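BfpC (Escherichia coli, PDB 3VHJ) is an essential membrane protein of type IV pilus biogenesis, its N-terminal cytoplasmic domain crystallised here, and probably works with the pilus protein BfpD. Local coordinates at residues D79-A91 with F123-Y137. The protein carries 1 engineered substitution. Numbering follows the deposited sequence.
Sequences DFDGSSFCGLFPA and FFDHVAYGYPWDRTY
F85, C86 and G87 pair with R135, T136 and Y137 as parallel strands. C86 N donates to R135 O at 3.1 Å, and C86 O accepts from Y137 N. L88 N then donates to Y137 O. Strand 135-137 thus becomes an edge of the mixed sheet, with strand 96-101 on the other side of strand 85-90.

S84 and D134 hold the start of the pairing. S84 N donates to D134 OD2 at 2.9 Å, on the anti side and 27° out of the carboxylate plane. S84 OG accepts from D134 N at 2.9 Å and also bonds a water that donates to P132 O. K103 makes a salt bridge to the same D134 OD2.

Apolar contacts join strand 85-90 to helix 116-127 and to W133 in the loop before strand 135-137. C86 CB and SG both lie over one face of W133, SG 3.5 Å from the centroid of its five-membered ring. The C86 torsion (chi1 86°) sets SG between N and C, facing the indole. V127 CG1 touches C86 CB at 3.7 Å. W133 NE1 donates to V127 O at 2.7 Å, which, with C86 and Y131 CB on its two faces, helps hold the indole's rotation. Replacing W133 with alanine removes the indole, which is likely to open a gap against C86 and leave V127 O with G130 N but without its indole donor. L88 CB sits over the F123 ring.

The chemistry implies a polar start to the pairing and an apolar, sulfur-aromatic seam where C86 meets W133 and V127.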
loop_
_atom_site.group_PDB
_atom_site.type_symbol
_atom_site.label_atom_id
_atom_site.label_comp_id
_atom_site.label_asym_id
_atom_site.label_seq_id
_atom_site.Cartn_x
_atom_site.Cartn_y
_atom_site.Cartn_z
ATOM N N ASP A 79 4.732 10.063 1.398
ATOM C CA ASP A 79 5.290 10.981 0.420
ATOM C C ASP A 79 6.181 10.275 -0.583
ATOM O O ASP A 79 6.850 9.293 -0.257
ATOM C CB ASP A 79 6.085 12.082 1.135
ATOM C CG ASP A 79 6.345 13.294 0.248
ATOM O OD1 ASP A 79 5.745 13.390 -0.847
ATOM O OD2 ASP A 79 7.143 14.163 0.660
ATOM N N PHE A 80 6.155 10.763 -1.816
ATOM C CA PHE A 80 7.004 10.223 -2.865
ATOM C C PHE A 80 7.902 11.381 -3.287
ATOM O O PHE A 80 7.405 12.439 -3.664
ATOM C CB PHE A 80 6.189 9.758 -4.071
ATOM C CG PHE A 80 7.041 9.248 -5.194
ATOM C CD1 PHE A 80 7.808 8.094 -5.030
ATOM C CD2 PHE A 80 7.133 9.949 -6.391
ATOM C CE1 PHE A 80 8.657 7.653 -6.043
ATOM C CE2 PHE A 80 7.981 9.513 -7.407
ATOM C CZ PHE A 80 8.744 8.365 -7.230
ATOM N N ASP A 81 9.216 11.190 -3.218
ATOM C CA ASP A 81 10.146 12.257 -3.580
ATOM C C ASP A 81 10.987 11.948 -4.806
ATOM O O ASP A 81 11.983 12.625 -5.068
ATOM C CB ASP A 81 11.065 12.569 -2.397
ATOM C CG ASP A 81 12.035 11.439 -2.091
ATOM O OD1 ASP A 81 12.575 11.422 -0.967
ATOM O OD2 ASP A 81 12.270 10.576 -2.964
ATOM N N GLY A 82 10.593 10.927 -5.558
ATOM C CA GLY A 82 11.346 10.565 -6.744
ATOM C C GLY A 82 12.170 9.307 -6.545
ATOM O O GLY A 82 12.664 8.721 -7.508
ATOM N N SER A 83 12.327 8.885 -5.296
ATOM C CA SER A 83 13.088 7.677 -5.017
ATOM C C SER A 83 12.150 6.527 -4.655
ATOM O O SER A 83 11.183 6.710 -3.915
ATOM C CB SER A 83 14.099 7.932 -3.889
ATOM O OG SER A 83 13.454 8.307 -2.688
ATOM N N SER A 84 12.433 5.348 -5.201
ATOM C CA SER A 84 11.632 4.155 -4.946
ATOM C C SER A 84 11.984 3.572 -3.580
ATOM O O SER A 84 13.049 3.857 -3.033
ATOM C CB SER A 84 11.896 3.112 -6.036
ATOM O OG SER A 84 13.280 2.792 -6.095
ATOM N N PHE A 85 11.096 2.750 -3.032
ATOM C CA PHE A 85 11.345 2.160 -1.723
ATOM C C PHE A 85 10.413 0.994 -1.442
ATOM O O PHE A 85 9.338 0.883 -2.029
ATOM C CB PHE A 85 11.149 3.218 -0.634
ATOM C CG PHE A 85 9.728 3.724 -0.532
ATOM C CD1 PHE A 85 8.802 3.085 0.282
ATOM C CD2 PHE A 85 9.313 4.815 -1.282
ATOM C CE1 PHE A 85 7.478 3.523 0.349
ATOM C CE2 PHE A 85 7.987 5.266 -1.225
ATOM C CZ PHE A 85 7.070 4.614 -0.407
ATOM N N CYS A 86 10.838 0.128 -0.534
ATOM C CA CYS A 86 10.028 -1.005 -0.125
ATOM C C CYS A 86 10.398 -1.263 1.326
ATOM O O CYS A 86 11.393 -0.737 1.821
ATOM C CB CYS A 86 10.331 -2.241 -0.975
ATOM S SG CYS A 86 11.720 -3.235 -0.395
ATOM N N GLY A 87 9.595 -2.057 2.017
ATOM C CA GLY A 87 9.919 -2.343 3.399
ATOM C C GLY A 87 8.925 -3.227 4.111
ATOM O O GLY A 87 7.778 -3.374 3.683
ATOM N N LEU A 88 9.402 -3.833 5.193
ATOM C CA LEU A 88 8.614 -4.696 6.060
ATOM C C LEU A 88 8.479 -3.844 7.322
ATOM O O LEU A 88 9.483 -3.445 7.914
ATOM C CB LEU A 88 9.390 -5.978 6.364
ATOM C CG LEU A 88 8.845 -6.922 7.437
ATOM C CD1 LEU A 88 7.487 -7.465 7.032
ATOM C CD2 LEU A 88 9.841 -8.063 7.637
ATOM N N PHE A 89 7.245 -3.557 7.722
ATOM C CA PHE A 89 7.006 -2.703 8.882
ATOM C C PHE A 89 5.923 -3.218 9.814
ATOM O O PHE A 89 4.885 -3.694 9.369
ATOM C CB PHE A 89 6.533 -1.315 8.440
ATOM C CG PHE A 89 7.484 -0.577 7.547
ATOM C CD1 PHE A 89 8.501 0.202 8.086
ATOM C CD2 PHE A 89 7.306 -0.589 6.167
ATOM C CE1 PHE A 89 9.319 0.970 7.263
ATOM C CE2 PHE A 89 8.121 0.173 5.338
ATOM C CZ PHE A 89 9.124 0.954 5.885
ATOM N N PRO A 90 6.146 -3.107 11.130
ATOM C CA PRO A 90 5.143 -3.558 12.096
ATOM C C PRO A 90 4.235 -2.350 12.330
ATOM O O PRO A 90 4.736 -1.240 12.516
ATOM C CB PRO A 90 5.958 -3.859 13.360
ATOM C CG PRO A 90 7.420 -3.710 12.940
ATOM C CD PRO A 90 7.404 -2.752 11.804
ATOM N N ALA A 91 2.920 -2.541 12.295
ATOM C CA ALA A 91 2.001 -1.435 12.568
ATOM C C ALA A 91 1.817 -1.463 14.084
ATOM O O ALA A 91 2.368 -2.338 14.754
ATOM C CB ALA A 91 0.665 -1.650 11.866
ATOM N N PHE A 123 7.904 -10.736 1.951
ATOM C CA PHE A 123 8.921 -9.721 1.733
ATOM C C PHE A 123 10.125 -10.290 0.984
ATOM O O PHE A 123 10.550 -9.751 -0.042
ATOM C CB PHE A 123 9.355 -9.173 3.092
ATOM C CG PHE A 123 10.437 -8.135 3.025
ATOM C CD1 PHE A 123 10.208 -6.905 2.408
ATOM C CD2 PHE A 123 11.668 -8.363 3.631
ATOM C CE1 PHE A 123 11.187 -5.920 2.402
ATOM C CE2 PHE A 123 12.657 -7.382 3.631
ATOM C CZ PHE A 123 12.414 -6.156 3.016
ATOM N N PHE A 124 10.677 -11.382 1.503
ATOM C CA PHE A 124 11.834 -12.011 0.879
ATOM C C PHE A 124 11.536 -12.652 -0.471
ATOM O O PHE A 124 12.302 -12.493 -1.415
ATOM C CB PHE A 124 12.431 -13.073 1.806
ATOM C CG PHE A 124 13.324 -12.514 2.871
ATOM C CD1 PHE A 124 12.945 -12.554 4.207
ATOM C CD2 PHE A 124 14.554 -11.954 2.538
ATOM C CE1 PHE A 124 13.783 -12.043 5.205
ATOM C CE2 PHE A 124 15.396 -11.442 3.522
ATOM C CZ PHE A 124 15.008 -11.488 4.861
ATOM N N ASP A 125 10.426 -13.375 -0.566
ATOM C CA ASP A 125 10.085 -14.049 -1.811
ATOM C C ASP A 125 9.670 -13.143 -2.965
ATOM O O ASP A 125 9.962 -13.443 -4.119
ATOM C CB ASP A 125 8.974 -15.082 -1.586
ATOM C CG ASP A 125 9.384 -16.195 -0.635
ATOM O OD1 ASP A 125 10.578 -16.555 -0.606
ATOM O OD2 ASP A 125 8.499 -16.719 0.073
ATOM N N HIS A 126 9.010 -12.028 -2.671
ATOM C CA HIS A 126 8.535 -11.171 -3.755
ATOM C C HIS A 126 8.887 -9.692 -3.736
ATOM O O HIS A 126 8.832 -9.039 -4.775
ATOM C CB HIS A 126 7.011 -11.276 -3.843
ATOM C CG HIS A 126 6.500 -12.679 -3.903
ATOM N ND1 HIS A 126 6.650 -13.478 -5.014
ATOM C CD2 HIS A 126 5.845 -13.428 -2.984
ATOM C CE1 HIS A 126 6.108 -14.661 -4.780
ATOM N NE2 HIS A 126 5.613 -14.656 -3.553
ATOM N N VAL A 127 9.249 -9.154 -2.581
ATOM C CA VAL A 127 9.506 -7.724 -2.500
ATOM C C VAL A 127 10.945 -7.240 -2.441
ATOM O O VAL A 127 11.393 -6.500 -3.307
ATOM C CB VAL A 127 8.750 -7.127 -1.291
ATOM C CG1 VAL A 127 8.913 -5.607 -1.261
ATOM C CG2 VAL A 127 7.284 -7.527 -1.362
ATOM N N ALA A 128 11.653 -7.642 -1.396
ATOM C CA ALA A 128 13.029 -7.226 -1.182
ATOM C C ALA A 128 13.902 -7.204 -2.431
ATOM O O ALA A 128 14.687 -6.275 -2.632
ATOM C CB ALA A 128 13.672 -8.120 -0.127
ATOM N N TYR A 129 13.758 -8.223 -3.269
ATOM C CA TYR A 129 14.585 -8.327 -4.463
ATOM C C TYR A 129 13.801 -8.317 -5.760
ATOM O O TYR A 129 14.326 -8.710 -6.799
ATOM C CB TYR A 129 15.401 -9.615 -4.381
ATOM C CG TYR A 129 16.009 -9.824 -3.014
ATOM C CD1 TYR A 129 16.948 -8.925 -2.504
ATOM C CD2 TYR A 129 15.625 -10.899 -2.215
ATOM C CE1 TYR A 129 17.489 -9.094 -1.229
ATOM C CE2 TYR A 129 16.158 -11.077 -0.942
ATOM C CZ TYR A 129 17.089 -10.171 -0.455
ATOM O OH TYR A 129 17.611 -10.333 0.805
ATOM N N GLY A 130 12.554 -7.860 -5.713
ATOM C CA GLY A 130 11.749 -7.859 -6.922
ATOM C C GLY A 130 11.867 -6.637 -7.808
ATOM O O GLY A 130 11.359 -6.629 -8.931
ATOM N N TYR A 131 12.543 -5.607 -7.311
ATOM C CA TYR A 131 12.707 -4.359 -8.047
ATOM C C TYR A 131 13.929 -3.634 -7.469
ATOM O O TYR A 131 14.261 -3.812 -6.301
ATOM C CB TYR A 131 11.427 -3.528 -7.882
ATOM C CG TYR A 131 11.401 -2.202 -8.603
ATOM C CD1 TYR A 131 11.980 -1.064 -8.039
ATOM C CD2 TYR A 131 10.783 -2.080 -9.848
ATOM C CE1 TYR A 131 11.943 0.164 -8.694
ATOM C CE2 TYR A 131 10.741 -0.854 -10.516
ATOM C CZ TYR A 131 11.323 0.261 -9.931
ATOM O OH TYR A 131 11.291 1.469 -10.586
ATOM N N PRO A 132 14.625 -2.824 -8.286
ATOM C CA PRO A 132 15.813 -2.090 -7.828
ATOM C C PRO A 132 15.447 -0.914 -6.923
ATOM O O PRO A 132 15.609 0.244 -7.320
ATOM C CB PRO A 132 16.450 -1.601 -9.133
ATOM C CG PRO A 132 15.849 -2.470 -10.192
ATOM C CD PRO A 132 14.438 -2.647 -9.733
ATOM N N TRP A 133 14.967 -1.199 -5.716
ATOM C CA TRP A 133 14.561 -0.130 -4.797
ATOM C C TRP A 133 15.714 0.775 -4.387
ATOM O O TRP A 133 16.819 0.305 -4.123
ATOM C CB TRP A 133 13.934 -0.702 -3.515
ATOM C CG TRP A 133 13.031 -1.897 -3.705
ATOM C CD1 TRP A 133 13.339 -3.200 -3.435
ATOM C CD2 TRP A 133 11.687 -1.897 -4.205
ATOM N NE1 TRP A 133 12.274 -4.013 -3.735
ATOM C CE2 TRP A 133 11.245 -3.240 -4.209
ATOM C CE3 TRP A 133 10.812 -0.895 -4.650
ATOM C CZ2 TRP A 133 9.966 -3.608 -4.644
ATOM C CZ3 TRP A 133 9.539 -1.260 -5.084
ATOM C CH2 TRP A 133 9.128 -2.604 -5.077
ATOM N N ASP A 134 15.456 2.076 -4.322
ATOM C CA ASP A 134 16.490 3.009 -3.900
ATOM C C ASP A 134 16.723 2.792 -2.405
ATOM O O ASP A 134 17.856 2.846 -1.927
ATOM C CB ASP A 134 16.066 4.459 -4.168
ATOM C CG ASP A 134 16.131 4.824 -5.640
ATOM O OD1 ASP A 134 17.105 4.421 -6.307
ATOM O OD2 ASP A 134 15.220 5.525 -6.134
ATOM N N ARG A 135 15.638 2.532 -1.675
ATOM C CA ARG A 135 15.711 2.290 -0.237
ATOM C C ARG A 135 14.895 1.062 0.156
ATOM O O ARG A 135 13.826 0.813 -0.401
ATOM C CB ARG A 135 15.186 3.498 0.551
ATOM C CG ARG A 135 16.024 4.766 0.449
ATOM C CD ARG A 135 17.485 4.529 0.848
ATOM N NE ARG A 135 17.660 4.026 2.212
ATOM C CZ ARG A 135 17.473 4.747 3.316
ATOM N NH1 ARG A 135 17.100 6.018 3.231
ATOM N NH2 ARG A 135 17.673 4.199 4.509
ATOM N N THR A 136 15.414 0.300 1.115
ATOM C CA THR A 136 14.742 -0.890 1.622
ATOM C C THR A 136 14.786 -0.840 3.149
ATOM O O THR A 136 15.836 -0.581 3.739
ATOM C CB THR A 136 15.431 -2.191 1.153
ATOM O OG1 THR A 136 15.349 -2.298 -0.275
ATOM C CG2 THR A 136 14.753 -3.396 1.779
ATOM N N TYR A 137 13.640 -1.096 3.775
ATOM C CA TYR A 137 13.521 -1.069 5.227
ATOM C C TYR A 137 12.986 -2.379 5.792
ATOM O O TYR A 137 12.156 -3.047 5.171
ATOM C CB TYR A 137 12.572 0.051 5.653
ATOM C CG TYR A 137 12.901 1.392 5.068
ATOM C CD1 TYR A 137 13.951 2.153 5.577
ATOM C CD2 TYR A 137 12.173 1.900 3.990
ATOM C CE1 TYR A 137 14.269 3.390 5.029
ATOM C CE2 TYR A 137 12.483 3.138 3.433
ATOM C CZ TYR A 137 13.534 3.875 3.959
ATOM O OH TYR A 137 13.858 5.095 3.420
HETATM O O HOH W 1 14.430 2.451 -8.416
#